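Local coordinates for protein YSC84 (Saccharomyces cerevisiae, PDB 2A08), which is essential, together with LSB5, for organising the actin cytoskeleton, fluid-phase endocytosis and vesicle trafficking, and is represented by its SH3 domain, at residues T29-S34 against G47-F52; D39-R44 against N55-S60. All coordinates share one frame; numbering follows the deposited sequence. Where two conformers were deposited one is given.

Contact 1: residues T29-S34 against G47-F52; sequences TILKKS and GKEGIF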
# COMPACT_ATOMS: atom_id res chain seq x y z
N THR A 29 -0.61 4.16 5.08
CA THR A 29 -0.90 3.58 6.37
C THR A 29 -1.29 2.13 6.12
O THR A 29 -2.16 1.88 5.30
CB THR A 29 -2.07 4.31 6.99
OG1 THR A 29 -1.66 5.64 7.35
CG2 THR A 29 -2.54 3.63 8.26
N ILE A 30 -0.63 1.19 6.79
CA ILE A 30 -0.94 -0.21 6.64
C ILE A 30 -2.09 -0.61 7.56
O ILE A 30 -1.97 -0.54 8.78
CB ILE A 30 0.28 -1.09 6.96
CG1 ILE A 30 1.53 -0.69 6.15
CG2 ILE A 30 -0.09 -2.53 6.78
CD1 ILE A 30 1.37 -0.82 4.70
N LEU A 31 -3.21 -0.99 6.97
CA LEU A 31 -4.36 -1.51 7.72
C LEU A 31 -4.15 -2.98 8.11
O LEU A 31 -4.46 -3.38 9.24
CB LEU A 31 -5.67 -1.32 6.92
CG LEU A 31 -5.99 0.13 6.52
CD1 LEU A 31 -7.36 0.20 5.88
CD2 LEU A 31 -5.93 1.10 7.70
N LYS A 32 -3.58 -3.75 7.18
CA LYS A 32 -3.24 -5.15 7.43
C LYS A 32 -2.20 -5.60 6.43
O LYS A 32 -2.29 -5.27 5.27
CB LYS A 32 -4.47 -6.05 7.34
CG LYS A 32 -4.18 -7.49 7.87
CD LYS A 32 -5.41 -8.24 8.15
CE LYS A 32 -5.09 -9.67 8.61
NZ LYS A 32 -4.50 -9.72 9.94
N LYS A 33 -1.20 -6.34 6.90
CA LYS A 33 -0.19 -6.92 6.02
C LYS A 33 0.13 -8.32 6.48
O LYS A 33 -0.16 -8.70 7.61
CB LYS A 33 1.11 -6.10 6.05
CG LYS A 33 1.78 -6.01 7.41
CD LYS A 33 3.04 -5.16 7.29
CE LYS A 33 4.24 -5.92 6.75
NZ LYS A 33 4.76 -7.06 7.56
N SER A 34 0.77 -9.06 5.59
CA SER A 34 1.33 -10.38 5.84
C SER A 34 2.81 -10.14 6.09
O SER A 34 3.26 -9.01 6.18
CB SER A 34 1.09 -11.31 4.66
OG SER A 34 1.91 -10.99 3.53
N GLY A 47 -7.27 9.51 2.22
CA GLY A 47 -8.70 9.28 2.31
C GLY A 47 -9.30 8.11 1.53
O GLY A 47 -10.53 7.94 1.48
N LYS A 48 -8.44 7.31 0.91
CA LYS A 48 -8.89 6.11 0.24
C LYS A 48 -8.16 4.89 0.73
O LYS A 48 -7.11 5.01 1.33
CB LYS A 48 -8.71 6.25 -1.24
CG LYS A 48 -9.66 7.27 -1.84
CD LYS A 48 -9.37 7.51 -3.32
CE LYS A 48 -7.91 7.92 -3.55
NZ LYS A 48 -7.73 9.23 -4.26
N GLU A 49 -8.74 3.73 0.46
CA GLU A 49 -8.24 2.48 0.98
C GLU A 49 -8.37 1.39 -0.03
O GLU A 49 -9.16 1.49 -0.97
CB GLU A 49 -9.00 2.07 2.23
CG GLU A 49 -9.16 3.24 3.20
CD GLU A 49 -10.27 3.07 4.20
OE1 GLU A 49 -11.39 2.68 3.78
OE2 GLU A 49 -10.02 3.39 5.39
N GLY A 50 -7.57 0.36 0.16
CA GLY A 50 -7.69 -0.82 -0.67
C GLY A 50 -6.41 -1.62 -0.66
O GLY A 50 -5.50 -1.39 0.15
N ILE A 51 -6.30 -2.54 -1.61
CA ILE A 51 -5.18 -3.47 -1.64
C ILE A 51 -4.13 -3.05 -2.65
O ILE A 51 -4.43 -2.30 -3.60
CB ILE A 51 -5.66 -4.96 -1.91
CG1 ILE A 51 -6.24 -5.16 -3.33
CG2 ILE A 51 -6.60 -5.42 -0.81
CD1 ILE A 51 -6.28 -6.64 -3.70
N PHE A 52 -2.90 -3.50 -2.43
CA PHE A 52 -1.77 -3.20 -3.32
C PHE A 52 -0.69 -4.25 -3.17
O PHE A 52 -0.66 -4.98 -2.17
CB PHE A 52 -1.20 -1.82 -2.98
CG PHE A 52 -0.65 -1.73 -1.57
CD1 PHE A 52 0.69 -2.00 -1.33
CD2 PHE A 52 -1.46 -1.41 -0.50
CE1 PHE A 52 1.20 -1.96 -0.04
CE2 PHE A 52 -0.94 -1.38 0.80
CZ PHE A 52 0.39 -1.65 1.02
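I30 and L31 meet F52 and E49 in a small side-chain contact between strands 27-30 and 48-53 of the SH3 barrel, two strands that do not pair because strand 40-45 runs between them. The spacing supports this: the nearest pair of CA atoms, L31 CA and E49 CA, is 8.7 Å apart, and only 117 Å² is buried. The buried half is apolar. The I30 methyl CD1 stops 3.9 Å from F52 CZ, at the ring edge and in its plane, and the two side chains cross at about a right angle. F52 has its CG between the backbone N and the carbonyl carbon (chi1 62°), which aims the far end of the ring at this methyl. F22 adds an edge-to-face stack on F52, which F12 and W41 also touch.

The second half is looser. L31 CD1 lies 4.2 Å from E49 OE2, a methyl beside a carboxylate oxygen; that oxygen has a long, weak ion pair with R44. At L31 the chain leaving strand 27-30 turns a corner, and L31 and K32 both face T42 as a classic beta bulge.

With one methyl-to-ring touch inside and no polar bond directly between the segments, their alignment probably comes largely from backbone bonds to strand 40-45, such as T29 with R44, L31 with T42 and G50 with G43.

Contact 2: residues D39-R44 against N55-S60; sequences DWWTGR and NYVRVS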
# COMPACT_ATOMS: atom_id res chain seq x y z
N ASP A 39 2.60 -10.95 -1.49
CA ASP A 39 1.20 -10.86 -1.16
C ASP A 39 0.60 -9.49 -1.47
O ASP A 39 1.31 -8.54 -1.79
CB ASP A 39 0.97 -11.18 0.32
CG ASP A 39 1.15 -12.64 0.67
OD1 ASP A 39 0.95 -13.54 -0.20
OD2 ASP A 39 1.45 -12.97 1.83
N TRP A 40 -0.71 -9.41 -1.30
CA TRP A 40 -1.45 -8.16 -1.44
C TRP A 40 -1.76 -7.64 -0.06
O TRP A 40 -2.45 -8.30 0.68
CB TRP A 40 -2.74 -8.40 -2.25
CG TRP A 40 -2.38 -8.59 -3.71
CD1 TRP A 40 -1.90 -9.73 -4.29
CD2 TRP A 40 -2.38 -7.60 -4.75
NE1 TRP A 40 -1.62 -9.52 -5.62
CE2 TRP A 40 -1.91 -8.22 -5.93
CE3 TRP A 40 -2.78 -6.26 -4.83
CZ2 TRP A 40 -1.80 -7.53 -7.15
CZ3 TRP A 40 -2.70 -5.61 -6.07
CH2 TRP A 40 -2.20 -6.24 -7.18
N TRP A 41 -1.28 -6.44 0.26
CA TRP A 41 -1.47 -5.84 1.57
C TRP A 41 -2.61 -4.84 1.50
O TRP A 41 -3.00 -4.47 0.40
CB TRP A 41 -0.17 -5.17 2.01
CG TRP A 41 0.95 -6.15 2.37
CD1 TRP A 41 0.89 -7.51 2.40
CD2 TRP A 41 2.25 -5.79 2.78
NE1 TRP A 41 2.10 -8.03 2.82
CE2 TRP A 41 2.96 -6.98 3.04
CE3 TRP A 41 2.93 -4.59 2.93
CZ2 TRP A 41 4.29 -6.99 3.45
CZ3 TRP A 41 4.25 -4.61 3.35
CH2 TRP A 41 4.91 -5.79 3.58
N THR A 42 -3.09 -4.36 2.65
CA THR A 42 -4.22 -3.44 2.72
C THR A 42 -3.80 -2.13 3.35
O THR A 42 -3.27 -2.10 4.45
CB THR A 42 -5.31 -4.10 3.48
OG1 THR A 42 -5.61 -5.34 2.80
CG2 THR A 42 -6.61 -3.29 3.40
N GLY A 43 -4.07 -1.02 2.65
CA GLY A 43 -3.64 0.28 3.12
C GLY A 43 -4.59 1.41 2.88
O GLY A 43 -5.67 1.25 2.30
N ARG A 44 -4.17 2.57 3.36
CA ARG A 44 -4.94 3.81 3.29
C ARG A 44 -4.00 4.96 2.96
O ARG A 44 -2.95 5.05 3.56
CB ARG A 44 -5.56 4.09 4.67
CG ARG A 44 -6.37 5.40 4.81
CD ARG A 44 -7.31 5.36 6.05
NE ARG A 44 -6.62 5.30 7.36
CZ ARG A 44 -7.19 4.97 8.54
NH1 ARG A 44 -8.46 4.57 8.63
NH2 ARG A 44 -6.46 4.98 9.64
N ASN A 55 5.48 -5.54 -2.43
CA ASN A 55 6.80 -5.13 -2.86
C ASN A 55 6.87 -3.71 -3.44
O ASN A 55 7.94 -3.23 -3.78
CB ASN A 55 7.36 -6.13 -3.83
CG ASN A 55 6.59 -6.19 -5.15
OD1 ASN A 55 5.36 -6.18 -5.17
ND2 ASN A 55 7.32 -6.35 -6.24
N TYR A 56 5.73 -3.03 -3.54
CA TYR A 56 5.71 -1.64 -4.02
C TYR A 56 6.01 -0.62 -2.93
O TYR A 56 6.09 0.58 -3.23
CB TYR A 56 4.38 -1.28 -4.67
CG TYR A 56 4.16 -1.74 -6.10
CD1 TYR A 56 4.35 -3.06 -6.45
CD2 TYR A 56 3.70 -0.86 -7.07
CE1 TYR A 56 4.10 -3.49 -7.75
CE2 TYR A 56 3.46 -1.26 -8.35
CZ TYR A 56 3.64 -2.60 -8.71
OH TYR A 56 3.35 -3.02 -10.02
N VAL A 57 6.09 -1.07 -1.69
CA VAL A 57 6.32 -0.18 -0.55
C VAL A 57 7.47 -0.66 0.32
O VAL A 57 7.86 -1.82 0.27
CB VAL A 57 5.04 0.03 0.34
CG1 VAL A 57 3.83 0.40 -0.51
CG2 VAL A 57 4.72 -1.20 1.22
N ARG A 58 7.99 0.24 1.14
CA ARG A 58 9.01 -0.08 2.14
C ARG A 58 8.48 0.37 3.50
O ARG A 58 8.32 1.58 3.73
CB ARG A 58 10.31 0.64 1.83
CG ARG A 58 11.43 0.40 2.87
CD ARG A 58 12.76 1.08 2.54
NE ARG A 58 13.24 0.73 1.20
CZ ARG A 58 14.04 1.48 0.45
NH1 ARG A 58 14.50 2.65 0.88
NH2 ARG A 58 14.38 1.07 -0.76
N VAL A 59 8.19 -0.58 4.37
CA VAL A 59 7.75 -0.27 5.73
C VAL A 59 8.83 0.55 6.47
O VAL A 59 10.01 0.27 6.38
CB VAL A 59 7.40 -1.55 6.52
CG1 VAL A 59 7.03 -1.22 7.98
CG2 VAL A 59 6.26 -2.29 5.83
N SER A 60 8.37 1.58 7.18
CA SER A 60 9.25 2.46 7.94
C SER A 60 9.54 1.94 9.35
O SER A 60 8.62 1.62 10.12
CB SER A 60 8.66 3.86 8.02
OG SER A 60 8.48 4.40 6.74
OXT SER A 60 10.74 1.87 9.70
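W41 reaches across the barrel interior to V57 and V59, placing one corner of its indole against two valine methyls of the last strand. The compact part is centred on a single atom: W41 CZ3 lies 4.0 Å from V57 CG2 and 3.9 Å from V59 CG2. W41 CE3 adds a further, longer approach to V57 CG2, at 4.2 Å. Both methyls meet the ring obliquely, while the side chains differ in their approach, V59 crossing W41 at about a right angle and V57 at a slant. As alternate residues of strand 57-59, the two valines point the same way, toward the tryptophan, and V57 CG2 and V59 CG2 are 5.0 Å apart, leaving CZ3 in the notch between them. At W41, chi1 -71° sets CG beside the backbone N and chi2 -3° turns CD1 back over CA, so the six-membered ring points to strand 57-59.

The packing is uneven along the contact. W41 and V57 are buried, whereas V59 is exposed and forms the solvent side; N55 and D39 lose little surface here. In all, 111 Å² is buried, and the attraction is dispersive. The polar end of the indole is served elsewhere, NE1 being hydrogen-bonded to S34 OG. W40, the neighbouring residue, starts from the other face of its strand and packs on P53; in SH3 domains the tryptophan at this position commonly lines the proline-rich ligand groove, a role it probably has here.

Around the contact, K33 and A54 also touch W41, and F52 of strand 48-53 packs on both W41 and V57. V57 rests in addition on A6 of strand 5-8, the strand that pairs with 57-59, so the contact bridges strands well separated in sheet order.

In the fold
Contacts 1 and 2 have centres about 7 Å apart and interleave along the chain, segment 39-44 lying between the two halves of contact 1. Strand 40-45 is therefore the shared element: it separates the strands of contact 1 and supplies one side of contact 2. A probable hydrogen bond joins L31 N to T42 O at 2.8 Å, and across the base of the loop between S34 and D39, S34 OG is 2.7 Å from D39 OD2, also probably bonded. K33 CE packs 3.2 Å from W41 CH2, and F52 C lies 3.3 Å from W40 CE3. Through W40, on the other face of strand 40-45 from W41, the probable ligand groove borders F52 of contact 1.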